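PDB 5D8M: metagenomic carboxyl esterase MGS0156, which probably hydrolyses carboxylic ester bonds, as an esterase with a central parallel beta sheet flanked by helices. Local coordinates for residues A[175-185]-A[240-248]. Numbering follows the deposited sequence.
Sequences AARTAAVVSVA and PARVRYYSL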
ATOM      1  N   ALA A 175     -13.879  -8.235 -10.389  1.00 17.77           N
ATOM      2  CA  ALA A 175     -12.962  -9.356 -10.158  1.00 19.37           C
ATOM      3  C   ALA A 175     -12.556 -10.000 -11.476  1.00 25.70           C
ATOM      4  O   ALA A 175     -11.377 -10.261 -11.721  1.00 25.97           O
ATOM      5  CB  ALA A 175     -13.599 -10.390  -9.265  1.00 19.85           C
ATOM      6  N   ALA A 176     -13.543 -10.254 -12.328  1.00 26.80           N
ATOM      7  CA  ALA A 176     -13.289 -10.890 -13.624  1.00 28.34           C
ATOM      8  C   ALA A 176     -12.422 -10.006 -14.525  1.00 25.38           C
ATOM      9  O   ALA A 176     -11.749 -10.486 -15.421  1.00 28.73           O
ATOM     10  CB  ALA A 176     -14.593 -11.212 -14.308  1.00 29.22           C
ATOM     11  N   ARG A 177     -12.449  -8.709 -14.275  1.00 24.28           N
ATOM     12  CA  ARG A 177     -11.708  -7.734 -15.065  1.00 29.16           C
ATOM     13  C   ARG A 177     -10.249  -7.558 -14.580  1.00 26.97           C
ATOM     14  O   ARG A 177      -9.394  -7.028 -15.292  1.00 25.65           O
ATOM     15  CB  ARG A 177     -12.448  -6.392 -14.998  1.00 28.73           C
ATOM     16  CG  ARG A 177     -11.838  -5.264 -15.783  1.00 32.62           C
ATOM     17  CD  ARG A 177     -12.004  -5.484 -17.285  1.00 36.81           C
ATOM     18  NE  ARG A 177     -11.271  -4.462 -18.023  1.00 36.81           N
ATOM     19  CZ  ARG A 177      -9.993  -4.576 -18.382  1.00 34.23           C
ATOM     20  NH1 ARG A 177      -9.314  -5.680 -18.080  1.00 29.86           N
ATOM     21  NH2 ARG A 177      -9.398  -3.587 -19.044  1.00 32.27           N
ATOM     22  N   THR A 178      -9.979  -7.990 -13.355  1.00 19.94           N
ATOM     23  CA  THR A 178      -8.736  -7.626 -12.671  1.00 18.17           C
ATOM     24  C   THR A 178      -7.708  -8.752 -12.734  1.00 19.33           C
ATOM     25  O   THR A 178      -8.021  -9.882 -12.357  1.00 21.67           O
ATOM     26  CB  THR A 178      -9.021  -7.273 -11.191  1.00 19.98           C
ATOM     27  OG1 THR A 178      -9.927  -6.162 -11.135  1.00 20.68           O
ATOM     28  CG2 THR A 178      -7.731  -6.914 -10.436  1.00 18.73           C
ATOM     29  N   ALA A 179      -6.485  -8.452 -13.164  1.00 16.75           N
ATOM     30  CA  ALA A 179      -5.429  -9.472 -13.158  1.00 19.58           C
ATOM     31  C   ALA A 179      -4.696  -9.584 -11.806  1.00 17.15           C
ATOM     32  O   ALA A 179      -4.329 -10.681 -11.373  1.00 14.31           O
ATOM     33  CB  ALA A 179      -4.429  -9.207 -14.255  1.00 19.37           C
ATOM     34  N   ALA A 180      -4.477  -8.462 -11.146  1.00 15.06           N
ATOM     35  CA  ALA A 180      -3.612  -8.473  -9.971  1.00 16.03           C
ATOM     36  C   ALA A 180      -3.886  -7.313  -9.045  1.00 15.15           C
ATOM     37  O   ALA A 180      -4.318  -6.236  -9.493  1.00 14.48           O
ATOM     38  CB  ALA A 180      -2.144  -8.457 -10.406  1.00 17.25           C
ATOM     39  N   VAL A 181      -3.649  -7.540  -7.749  1.00 13.79           N
ATOM     40  CA  VAL A 181      -3.627  -6.466  -6.755  1.00 10.05           C
ATOM     41  C   VAL A 181      -2.314  -6.463  -6.035  1.00  8.81           C
ATOM     42  O   VAL A 181      -1.934  -7.472  -5.462  1.00 11.40           O
ATOM     43  CB  VAL A 181      -4.714  -6.617  -5.687  1.00 10.28           C
ATOM     44  CG1 VAL A 181      -4.586  -5.482  -4.652  1.00 13.74           C
ATOM     45  CG2 VAL A 181      -6.105  -6.645  -6.339  1.00 10.03           C
ATOM     46  N   VAL A 182      -1.641  -5.319  -6.041  1.00 10.02           N
ATOM     47  CA  VAL A 182      -0.425  -5.142  -5.281  1.00  9.04           C
ATOM     48  C   VAL A 182      -0.699  -4.194  -4.135  1.00 13.27           C
ATOM     49  O   VAL A 182      -1.178  -3.080  -4.335  1.00 14.75           O
ATOM     50  CB  VAL A 182       0.703  -4.564  -6.142  1.00 13.18           C
ATOM     51  CG1 VAL A 182       1.965  -4.435  -5.294  1.00 12.24           C
ATOM     52  CG2 VAL A 182       0.937  -5.468  -7.354  1.00 10.19           C
ATOM     53  N   SER A 183      -0.417  -4.657  -2.932  1.00  9.69           N
ATOM     54  CA  SER A 183      -0.555  -3.862  -1.733  1.00 11.32           C
ATOM     55  C   SER A 183       0.800  -3.258  -1.341  1.00  7.90           C
ATOM     56  O   SER A 183       1.774  -3.997  -1.147  1.00  9.78           O
ATOM     57  CB  SER A 183      -1.091  -4.773  -0.599  1.00 14.47           C
ATOM     58  OG  SER A 183      -1.383  -4.034   0.570  1.00 23.87           O
ATOM     59  N   VAL A 184       0.856  -1.937  -1.206  1.00  7.16           N
ATOM     60  CA  VAL A 184       2.035  -1.235  -0.730  1.00  9.86           C
ATOM     61  C   VAL A 184       1.725  -0.556   0.610  1.00 11.95           C
ATOM     62  O   VAL A 184       0.973   0.422   0.653  1.00 12.45           O
ATOM     63  CB  VAL A 184       2.505  -0.168  -1.757  1.00 12.03           C
ATOM     64  CG1 VAL A 184       3.807   0.465  -1.321  1.00 11.65           C
ATOM     65  CG2 VAL A 184       2.635  -0.805  -3.175  1.00 10.69           C
ATOM     66  N   ALA A 185       2.303  -1.075   1.697  1.00 10.52           N
ATOM     67  CA  ALA A 185       1.931  -0.656   3.039  1.00 13.13           C
ATOM     68  C   ALA A 185       0.398  -0.644   3.185  1.00 15.56           C
ATOM     69  O   ALA A 185      -0.182   0.278   3.757  1.00 14.06           O
ATOM     70  CB  ALA A 185       2.517   0.720   3.360  1.00  8.69           C
ATOM     71  N   PRO A 240     -11.250 -13.236  -4.329  1.00 23.62           N
ATOM     72  CA  PRO A 240     -11.405 -13.936  -5.618  1.00 29.14           C
ATOM     73  C   PRO A 240     -10.114 -14.624  -6.055  1.00 27.88           C
ATOM     74  O   PRO A 240      -9.085 -13.966  -6.127  1.00 21.43           O
ATOM     75  CB  PRO A 240     -11.778 -12.813  -6.592  1.00 28.60           C
ATOM     76  CG  PRO A 240     -12.474 -11.792  -5.723  1.00 27.24           C
ATOM     77  CD  PRO A 240     -11.795 -11.866  -4.366  1.00 24.58           C
ATOM     78  N   ALA A 241     -10.191 -15.918  -6.345  1.00 27.81           N
ATOM     79  CA  ALA A 241      -9.014 -16.742  -6.616  1.00 32.23           C
ATOM     80  C   ALA A 241      -8.329 -16.478  -7.955  1.00 29.92           C
ATOM     81  O   ALA A 241      -7.143 -16.754  -8.095  1.00 30.03           O
ATOM     82  CB  ALA A 241      -9.403 -18.225  -6.543  1.00 37.04           C
ATOM     83  N   ARG A 242      -9.062 -15.992  -8.946  1.00 22.02           N
ATOM     84  CA  ARG A 242      -8.462 -15.783 -10.254  1.00 31.56           C
ATOM     85  C   ARG A 242      -7.578 -14.514 -10.294  1.00 28.77           C
ATOM     86  O   ARG A 242      -6.777 -14.336 -11.214  1.00 26.02           O
ATOM     87  CB  ARG A 242      -9.545 -15.712 -11.331  1.00 38.16           C
ATOM     88  CG  ARG A 242     -10.527 -14.551 -11.171  1.00 46.28           C
ATOM     89  CD  ARG A 242     -11.171 -14.167 -12.531  1.00 50.06           C
ATOM     90  NE  ARG A 242     -10.155 -13.853 -13.541  1.00 49.42           N
ATOM     91  CZ  ARG A 242      -9.451 -12.721 -13.553  1.00 45.80           C
ATOM     92  NH1 ARG A 242      -9.659 -11.815 -12.614  1.00 37.73           N
ATOM     93  NH2 ARG A 242      -8.534 -12.498 -14.488  1.00 46.29           N
ATOM     94  N   VAL A 243      -7.736 -13.642  -9.299  1.00 19.39           N
ATOM     95  CA  VAL A 243      -6.876 -12.455  -9.141  1.00 17.82           C
ATOM     96  C   VAL A 243      -5.584 -12.825  -8.374  1.00 18.95           C
ATOM     97  O   VAL A 243      -5.637 -13.604  -7.431  1.00 21.05           O
ATOM     98  CB  VAL A 243      -7.616 -11.332  -8.380  1.00 17.75           C
ATOM     99  CG1 VAL A 243      -6.717 -10.093  -8.222  1.00 15.47           C
ATOM    100  CG2 VAL A 243      -8.930 -10.984  -9.071  1.00 21.11           C
ATOM    101  N   ARG A 244      -4.427 -12.317  -8.787  1.00 16.13           N
ATOM    102  CA  ARG A 244      -3.196 -12.567  -8.039  1.00 15.96           C
ATOM    103  C   ARG A 244      -2.919 -11.422  -7.062  1.00 18.87           C
ATOM    104  O   ARG A 244      -3.088 -10.259  -7.412  1.00 13.25           O
ATOM    105  CB  ARG A 244      -2.024 -12.740  -8.986  1.00 17.25           C
ATOM    106  CG  ARG A 244      -2.298 -13.737 -10.101  1.00 27.31           C
ATOM    107  CD  ARG A 244      -1.861 -15.114  -9.739  1.00 41.15           C
ATOM    108  NE  ARG A 244      -0.575 -15.407 -10.369  1.00 52.28           N
ATOM    109  CZ  ARG A 244      -0.425 -15.885 -11.604  1.00 52.46           C
ATOM    110  NH1 ARG A 244      -1.484 -16.154 -12.366  1.00 51.40           N
ATOM    111  NH2 ARG A 244       0.797 -16.100 -12.072  1.00 49.80           N
ATOM    112  N   TYR A 245      -2.478 -11.753  -5.850  1.00 12.97           N
ATOM    113  CA  TYR A 245      -2.223 -10.737  -4.834  1.00 15.03           C
ATOM    114  C   TYR A 245      -0.742 -10.683  -4.484  1.00 15.19           C
ATOM    115  O   TYR A 245      -0.062 -11.720  -4.422  1.00 14.58           O
ATOM    116  CB  TYR A 245      -3.071 -11.015  -3.582  1.00 12.25           C
ATOM    117  CG  TYR A 245      -4.536 -11.151  -3.924  1.00 13.19           C
ATOM    118  CD1 TYR A 245      -5.347 -10.032  -4.049  1.00 13.25           C
ATOM    119  CD2 TYR A 245      -5.103 -12.397  -4.159  1.00 16.94           C
ATOM    120  CE1 TYR A 245      -6.682 -10.153  -4.388  1.00 13.01           C
ATOM    121  CE2 TYR A 245      -6.435 -12.527  -4.497  1.00 19.26           C
ATOM    122  CZ  TYR A 245      -7.223 -11.405  -4.611  1.00 19.75           C
ATOM    123  OH  TYR A 245      -8.569 -11.547  -4.947  1.00 19.65           O
ATOM    124  N   TYR A 246      -0.253  -9.469  -4.263  1.00 11.15           N
ATOM    125  CA  TYR A 246       1.144  -9.238  -3.948  1.00 13.49           C
ATOM    126  C   TYR A 246       1.234  -8.184  -2.870  1.00 13.16           C
ATOM    127  O   TYR A 246       0.445  -7.234  -2.871  1.00 13.23           O
ATOM    128  CB  TYR A 246       1.931  -8.772  -5.186  1.00 12.93           C
ATOM    129  CG  TYR A 246       1.732  -9.636  -6.423  1.00 15.18           C
ATOM    130  CD1 TYR A 246       0.647  -9.428  -7.268  1.00 11.88           C
ATOM    131  CD2 TYR A 246       2.649 -10.626  -6.759  1.00 12.25           C
ATOM    132  CE1 TYR A 246       0.463 -10.210  -8.422  1.00 16.60           C
ATOM    133  CE2 TYR A 246       2.482 -11.403  -7.902  1.00 16.02           C
ATOM    134  CZ  TYR A 246       1.385 -11.191  -8.722  1.00 16.53           C
ATOM    135  OH  TYR A 246       1.222 -11.931  -9.848  1.00 18.30           O
ATOM    136  N   SER A 247       2.202  -8.314  -1.963  1.00  9.50           N
ATOM    137  CA  SER A 247       2.284  -7.349  -0.868  1.00  8.82           C
ATOM    138  C   SER A 247       3.724  -6.920  -0.596  1.00 12.88           C
ATOM    139  O   SER A 247       4.657  -7.752  -0.619  1.00 10.05           O
ATOM    140  CB  SER A 247       1.682  -7.942   0.421  1.00 13.32           C
ATOM    141  OG  SER A 247       0.321  -8.337   0.234  1.00 15.60           O
ATOM    142  N   LEU A 248       3.862  -5.625  -0.319  1.00  7.99           N
ATOM    143  CA  LEU A 248       5.068  -5.000   0.207  1.00  9.82           C
ATOM    144  C   LEU A 248       4.709  -4.406   1.556  1.00 12.10           C
ATOM    145  O   LEU A 248       3.708  -3.704   1.665  1.00 10.88           O
ATOM    146  CB  LEU A 248       5.582  -3.913  -0.731  1.00  7.36           C
ATOM    147  CG  LEU A 248       6.182  -4.420  -2.040  1.00 11.33           C
ATOM    148  CD1 LEU A 248       6.074  -3.316  -3.097  1.00 12.03           C
ATOM    149  CD2 LEU A 248       7.643  -4.792  -1.841  1.00 11.75           C
TER
HETATM  150  O   HOH W   1      -4.581 -12.958 -12.633  1.00 20.38           O
HETATM  151  O   HOH W   2       0.960  -4.155   1.930  1.00 10.86           O
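The guanidinium of R242 has A176 O above the centre of one face, 3.6 Å from its plane, and takes A175 O and T178 O together at its edge, each 2.5 Å from NH1. NH1 donates to T178 O close to the guanidinium plane, but so short a separation is doubtful and probably reflects coordinate error. CG of R242 sits between the backbone N and the carbonyl carbon (chi1 62°), and a bend at chi3 brings the group back against the backbone of A175 and A176. The Y246 ring meets its neighbours edge-on: CE1 lies 3.7 Å from A180 CB, and V181 O is also close to the ring plane. V182 CG2 approaches the same ring obliquely at CD1, while Y246 OH bonds to D338 of helix 324-338. On the other face of the sheet the Y245 ring slants against V181 CB through CD1 (3.8 Å), and its hydroxyl donates to a lone pair of P240 O, tying the strand to the type I turn P240-V243.

Strands 178-184 and 244-248 are parallel neighbours inside the all-parallel central sheet, in keeping with the alpha/beta-hydrolase fold expected of a carboxyl esterase. A180 to V184 pair in order with R244 to L248. The bonds run from R244 N to A179 O through V181 N to R244 O, Y246 N to V181 O, S183 N to Y246 O (2.7 Å) and L248 N to S183 O, ending with A185 N on L248 O. Helix 159-170 covers the V181 and Y245 face, and helix 324-338 the A180 and V182 face. V243 CG1 packs against V181 CG2 at 4.0 Å and also touches T178 CG2. Water bridges both ends: one molecule donates to A179 O and R242 O, another links S183 OG to L248 O.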